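PDB 5IFF: uncharacterized protein from Pyrococcus abyssi, which acts as a restriction DNA glycosylase, R.PabI, that binds double-stranded DNA and probably excises adenine bases from its recognition sequence. Local coordinates for residues L72-M75 with V76-H80; V186-D189 with L190-L194. The protein carries 2 engineered substitutions. All coordinates share one frame; numbering follows the deposited sequence.

Interaction 1: L72-M75 with V76-H80; sequences LSRM and VRLAH
Leu72 and Val76 meet one turn apart on the helix 72-81, where CD1 of Leu72 lies 3.9 Å from CG2 of Val76 and the two side chains slant across one another. The torsion of Val76 explains the meeting. Val76 turns CG1 opposite its own backbone N (chi1 170°), which leaves CG2 beside that N, leaning back over the preceding turn; there CG2 also packs against the carbonyl oxygen of Leu72. A second pair, Arg74 and Leu78, runs alongside, both chains pointing the same way, with CG of Arg74 4.1 Å from CD1 of Leu78. The contact comes from the aliphatic root of the arginine: its chain bends at chi3 (-75°), and the guanidinium forms a salt bridge to Asp69. The Arg77 chain also bends at chi3, leaving its guanidinium oblique to Ser73 O, and its NH2 is hydrogen-bonded to Tyr68 O, while its CB rests on the carbonyl oxygen of Ser73.

Beneath these side chains run four successive i to i+4 backbone bonds, the evidence for regular alpha-helix. Val76 N reaches Leu72 O at 3.0 Å, nearly straight at 163°, and Ala79 N reaches Met75 O at 2.7 Å; the bonds from Arg77 N to Ser73 O and from Leu78 N to Arg74 O complete the series. Ser73 OG is hydrogen-bonded to Tyr62 O and Tyr70 N, tying the first turn to the chain leading into it.

The helix presents different faces to different elements. Ser73, Val76 and Arg77 pack on Phe212 of helix 203-216, Leu72 on Leu195 and Phe198 of helix 188-201, and Met75, Leu78 and Ala79 on Ile12 of strand 11-17. Leu72 also touches Ile60, an adenine-binding residue, which is consistent with the helix lying behind part of the adenine site.

Interaction 2: V186-D189 with L190-L194; sequences VPVD and LMKEL
Lys192 N donates to Val188 O at 3.0 Å with an N-H...O angle of 167°, and Glu193 N donates to Asp189 O at 2.9 Å. Pro187 O, by contrast, receives two weak bonds, from Leu190 N at 3.0 Å but bent to 133°, and from Met191 N at 3.4 Å. Beyond the backbone, Glu193 OE1 forms a salt bridge with Lys133.

This geometry marks the start of helix 188-201: Pro187 occupies the N-cap position, where the chain, coming from the antiparallel sheet that holds strand 11-17, enters the helix. The proline ring lies obliquely against Leu190, its CD 3.8 Å from Leu190 CB.

Farther out, Val186 and Met191 cross at about a right angle, CG1 of the valine 3.5 Å from CG of the methionine. Met191 has CG beside its backbone N (chi1 -74°) and bends at chi3, which carries CE back to Val188 CA at 3.8 Å. With an alanine at Met191, the CG and CE that meet Val186 and Val188 are gone, which is likely to leave a gap beside CG1 of Val186 at the helix start. Lys192 stretches out beyond CG, passing its CE across CG1 of Val188 at 3.9 Å. Leu190 packs on Val160 of strand 154-163 and Ile141 of strand 140-147.

In the fold
Interaction 1 lies within helix 72-81; interaction 2 spans the start of helix 188-201. Their centres are 10 Å apart, on the same side of the chain's centre. They touch directly: Met75 CE packs 3.5 Å from Val186 CG1, Ala79 CB 3.7 Å from Met191 SD, and Leu72 CD2 on Leu194 CB. Interaction 1 is the more buried and shows uniform helical bonding within its helix; interaction 2 is partly buried and begins with the weak bonds of a helix start. Their charged groups also differ in place: the arginines of interaction 1 are paired locally in the chain, whereas the glutamate of interaction 2, Glu193, packs on Phe121 of the second subunit.

Interaction 1: L72-M75 with V76-H80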
loop_
_atom_site.group_PDB
_atom_site.type_symbol
_atom_site.label_atom_id
_atom_site.label_comp_id
_atom_site.label_asym_id
_atom_site.label_seq_id
_atom_site.Cartn_x
_atom_site.Cartn_y
_atom_site.Cartn_z
ATOM N N LEU A 72 -4.504 -0.566 -25.374
ATOM C CA LEU A 72 -4.137 -0.851 -26.744
ATOM C C LEU A 72 -5.097 -1.902 -27.379
ATOM O O LEU A 72 -5.401 -1.779 -28.544
ATOM C CB LEU A 72 -2.677 -1.364 -26.835
ATOM C CG LEU A 72 -2.193 -1.633 -28.281
ATOM C CD1 LEU A 72 -2.166 -0.376 -29.222
ATOM C CD2 LEU A 72 -0.791 -2.267 -28.260
ATOM N N SER A 73 -5.550 -2.926 -26.638
ATOM C CA SER A 73 -6.419 -3.896 -27.332
ATOM C C SER A 73 -7.779 -3.271 -27.661
ATOM O O SER A 73 -8.421 -3.636 -28.660
ATOM C CB SER A 73 -6.641 -5.208 -26.531
ATOM O OG SER A 73 -7.041 -5.010 -25.181
ATOM N N ARG A 74 -8.244 -2.349 -26.821
ATOM C CA ARG A 74 -9.515 -1.707 -27.130
ATOM C C ARG A 74 -9.337 -0.741 -28.324
ATOM O O ARG A 74 -10.229 -0.662 -29.196
ATOM C CB ARG A 74 -10.111 -0.996 -25.889
ATOM C CG ARG A 74 -11.383 -0.155 -26.224
ATOM C CD ARG A 74 -12.076 0.404 -24.974
ATOM N NE ARG A 74 -12.816 -0.631 -24.247
ATOM C CZ ARG A 74 -13.660 -0.399 -23.240
ATOM N NH1 ARG A 74 -13.875 0.841 -22.812
ATOM N NH2 ARG A 74 -14.286 -1.415 -22.650
ATOM N N MET A 75 -8.191 -0.044 -28.390
ATOM C CA MET A 75 -7.890 0.800 -29.531
ATOM C C MET A 75 -7.948 -0.014 -30.829
ATOM O O MET A 75 -8.578 0.369 -31.826
ATOM C CB MET A 75 -6.503 1.402 -29.402
ATOM C CG MET A 75 -6.451 2.454 -28.299
ATOM S SD MET A 75 -4.771 2.844 -27.781
ATOM C CE MET A 75 -3.845 3.032 -29.184
ATOM N N VAL A 76 -7.221 -1.107 -30.804
ATOM C CA VAL A 76 -7.058 -1.927 -32.012
ATOM C C VAL A 76 -8.365 -2.606 -32.416
ATOM O O VAL A 76 -8.711 -2.621 -33.603
ATOM C CB VAL A 76 -5.908 -2.982 -31.811
ATOM C CG1 VAL A 76 -5.867 -4.023 -32.949
ATOM C CG2 VAL A 76 -4.554 -2.217 -31.773
ATOM N N ARG A 77 -9.112 -3.148 -31.462
ATOM C CA ARG A 77 -10.355 -3.823 -31.842
ATOM C C ARG A 77 -11.305 -2.761 -32.434
ATOM O O ARG A 77 -11.973 -3.002 -33.451
ATOM C CB ARG A 77 -10.999 -4.563 -30.662
ATOM C CG ARG A 77 -12.253 -5.345 -31.083
ATOM C CD ARG A 77 -12.896 -6.122 -29.938
ATOM N NE ARG A 77 -12.103 -7.272 -29.489
ATOM C CZ ARG A 77 -11.367 -7.260 -28.385
ATOM N NH1 ARG A 77 -10.689 -8.331 -28.024
ATOM N NH2 ARG A 77 -11.320 -6.160 -27.642
ATOM N N LEU A 78 -11.368 -1.581 -31.814
ATOM C CA LEU A 78 -12.239 -0.508 -32.349
ATOM C C LEU A 78 -11.719 -0.036 -33.705
ATOM O O LEU A 78 -12.519 0.187 -34.622
ATOM C CB LEU A 78 -12.324 0.697 -31.395
ATOM C CG LEU A 78 -13.194 0.563 -30.146
ATOM C CD1 LEU A 78 -13.075 1.868 -29.322
ATOM C CD2 LEU A 78 -14.658 0.188 -30.480
ATOM N N ALA A 79 -10.389 0.093 -33.836
ATOM C CA ALA A 79 -9.822 0.535 -35.126
ATOM C C ALA A 79 -10.156 -0.448 -36.261
ATOM O O ALA A 79 -10.450 -0.070 -37.404
ATOM C CB ALA A 79 -8.308 0.701 -34.998
ATOM N N HIS A 80 -10.046 -1.736 -35.956
ATOM C CA HIS A 80 -10.364 -2.732 -36.980
ATOM C C HIS A 80 -11.862 -2.809 -37.253
ATOM O O HIS A 80 -12.280 -2.861 -38.414
ATOM C CB HIS A 80 -9.806 -4.109 -36.570
ATOM C CG HIS A 80 -10.074 -5.158 -37.588
ATOM N ND1 HIS A 80 -9.594 -5.089 -38.884
ATOM C CD2 HIS A 80 -10.873 -6.259 -37.544
ATOM C CE1 HIS A 80 -10.032 -6.135 -39.572
ATOM N NE2 HIS A 80 -10.809 -6.853 -38.775
#

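Interaction 2: V186-D189 with L190-L194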
loop_
_atom_site.group_PDB
_atom_site.type_symbol
_atom_site.label_atom_id
_atom_site.label_comp_id
_atom_site.label_asym_id
_atom_site.label_seq_id
_atom_site.Cartn_x
_atom_site.Cartn_y
_atom_site.Cartn_z
ATOM N N VAL A 186 -5.680 9.004 -31.952
ATOM C CA VAL A 186 -4.629 7.999 -32.067
ATOM C C VAL A 186 -4.376 7.763 -33.538
ATOM O O VAL A 186 -5.274 7.326 -34.233
ATOM C CB VAL A 186 -5.038 6.649 -31.388
ATOM C CG1 VAL A 186 -3.894 5.574 -31.539
ATOM C CG2 VAL A 186 -5.386 6.885 -29.907
ATOM N N PRO A 187 -3.151 8.042 -34.011
ATOM C CA PRO A 187 -2.786 7.767 -35.395
ATOM C C PRO A 187 -2.731 6.247 -35.652
ATOM O O PRO A 187 -2.231 5.526 -34.782
ATOM C CB PRO A 187 -1.395 8.393 -35.515
ATOM C CG PRO A 187 -1.215 9.248 -34.275
ATOM C CD PRO A 187 -1.991 8.489 -33.246
ATOM N N VAL A 188 -3.194 5.763 -36.816
ATOM C CA VAL A 188 -2.979 4.335 -37.101
ATOM C C VAL A 188 -1.540 3.861 -36.972
ATOM O O VAL A 188 -1.328 2.765 -36.510
ATOM C CB VAL A 188 -3.403 3.908 -38.526
ATOM C CG1 VAL A 188 -3.555 2.430 -38.554
ATOM C CG2 VAL A 188 -4.692 4.476 -38.886
ATOM N N ASP A 189 -0.550 4.655 -37.392
ATOM C CA ASP A 189 0.822 4.168 -37.320
ATOM C C ASP A 189 1.288 3.970 -35.861
ATOM O O ASP A 189 2.174 3.164 -35.597
ATOM C CB ASP A 189 1.795 5.090 -38.071
ATOM C CG ASP A 189 1.781 6.508 -37.556
ATOM O OD1 ASP A 189 0.922 6.827 -36.718
ATOM O OD2 ASP A 189 2.616 7.319 -38.008
ATOM N N LEU A 190 0.692 4.703 -34.933
ATOM C CA LEU A 190 1.047 4.551 -33.536
ATOM C C LEU A 190 0.543 3.177 -33.039
ATOM O O LEU A 190 1.155 2.546 -32.226
ATOM C CB LEU A 190 0.416 5.612 -32.672
ATOM C CG LEU A 190 0.691 5.465 -31.177
ATOM C CD1 LEU A 190 2.185 5.496 -30.892
ATOM C CD2 LEU A 190 -0.064 6.561 -30.331
ATOM N N MET A 191 -0.649 2.806 -33.449
ATOM C CA MET A 191 -1.199 1.516 -33.037
ATOM C C MET A 191 -0.352 0.415 -33.639
ATOM O O MET A 191 -0.066 -0.581 -32.952
ATOM C CB MET A 191 -2.664 1.359 -33.496
ATOM C CG MET A 191 -3.676 2.216 -32.650
ATOM S SD MET A 191 -5.407 2.025 -33.206
ATOM C CE MET A 191 -5.483 3.348 -34.475
ATOM N N LYS A 192 0.034 0.587 -34.899
ATOM C CA LYS A 192 0.919 -0.399 -35.506
ATOM C C LYS A 192 2.242 -0.538 -34.750
ATOM O O LYS A 192 2.692 -1.645 -34.459
ATOM C CB LYS A 192 1.212 -0.039 -36.930
ATOM C CG LYS A 192 -0.044 -0.090 -37.825
ATOM C CD LYS A 192 0.392 0.340 -39.259
ATOM C CE LYS A 192 -0.752 0.377 -40.269
ATOM N NZ LYS A 192 -0.333 1.092 -41.570
ATOM N N GLU A 193 2.870 0.595 -34.457
ATOM C CA GLU A 193 4.178 0.532 -33.799
ATOM C C GLU A 193 4.124 0.076 -32.370
ATOM O O GLU A 193 5.119 -0.477 -31.903
ATOM C CB GLU A 193 4.895 1.898 -33.892
ATOM C CG GLU A 193 5.254 2.321 -35.345
ATOM C CD GLU A 193 6.201 1.343 -36.047
ATOM O OE1 GLU A 193 6.953 0.611 -35.370
ATOM O OE2 GLU A 193 6.223 1.304 -37.287
ATOM N N LEU A 194 3.019 0.335 -31.651
ATOM C CA LEU A 194 2.873 -0.145 -30.304
ATOM C C LEU A 194 2.713 -1.698 -30.320
ATOM O O LEU A 194 3.269 -2.393 -29.457
ATOM C CB LEU A 194 1.673 0.509 -29.587
ATOM C CG LEU A 194 1.973 1.947 -29.070
ATOM C CD1 LEU A 194 0.624 2.602 -28.630
ATOM C CD2 LEU A 194 3.002 1.831 -27.893
#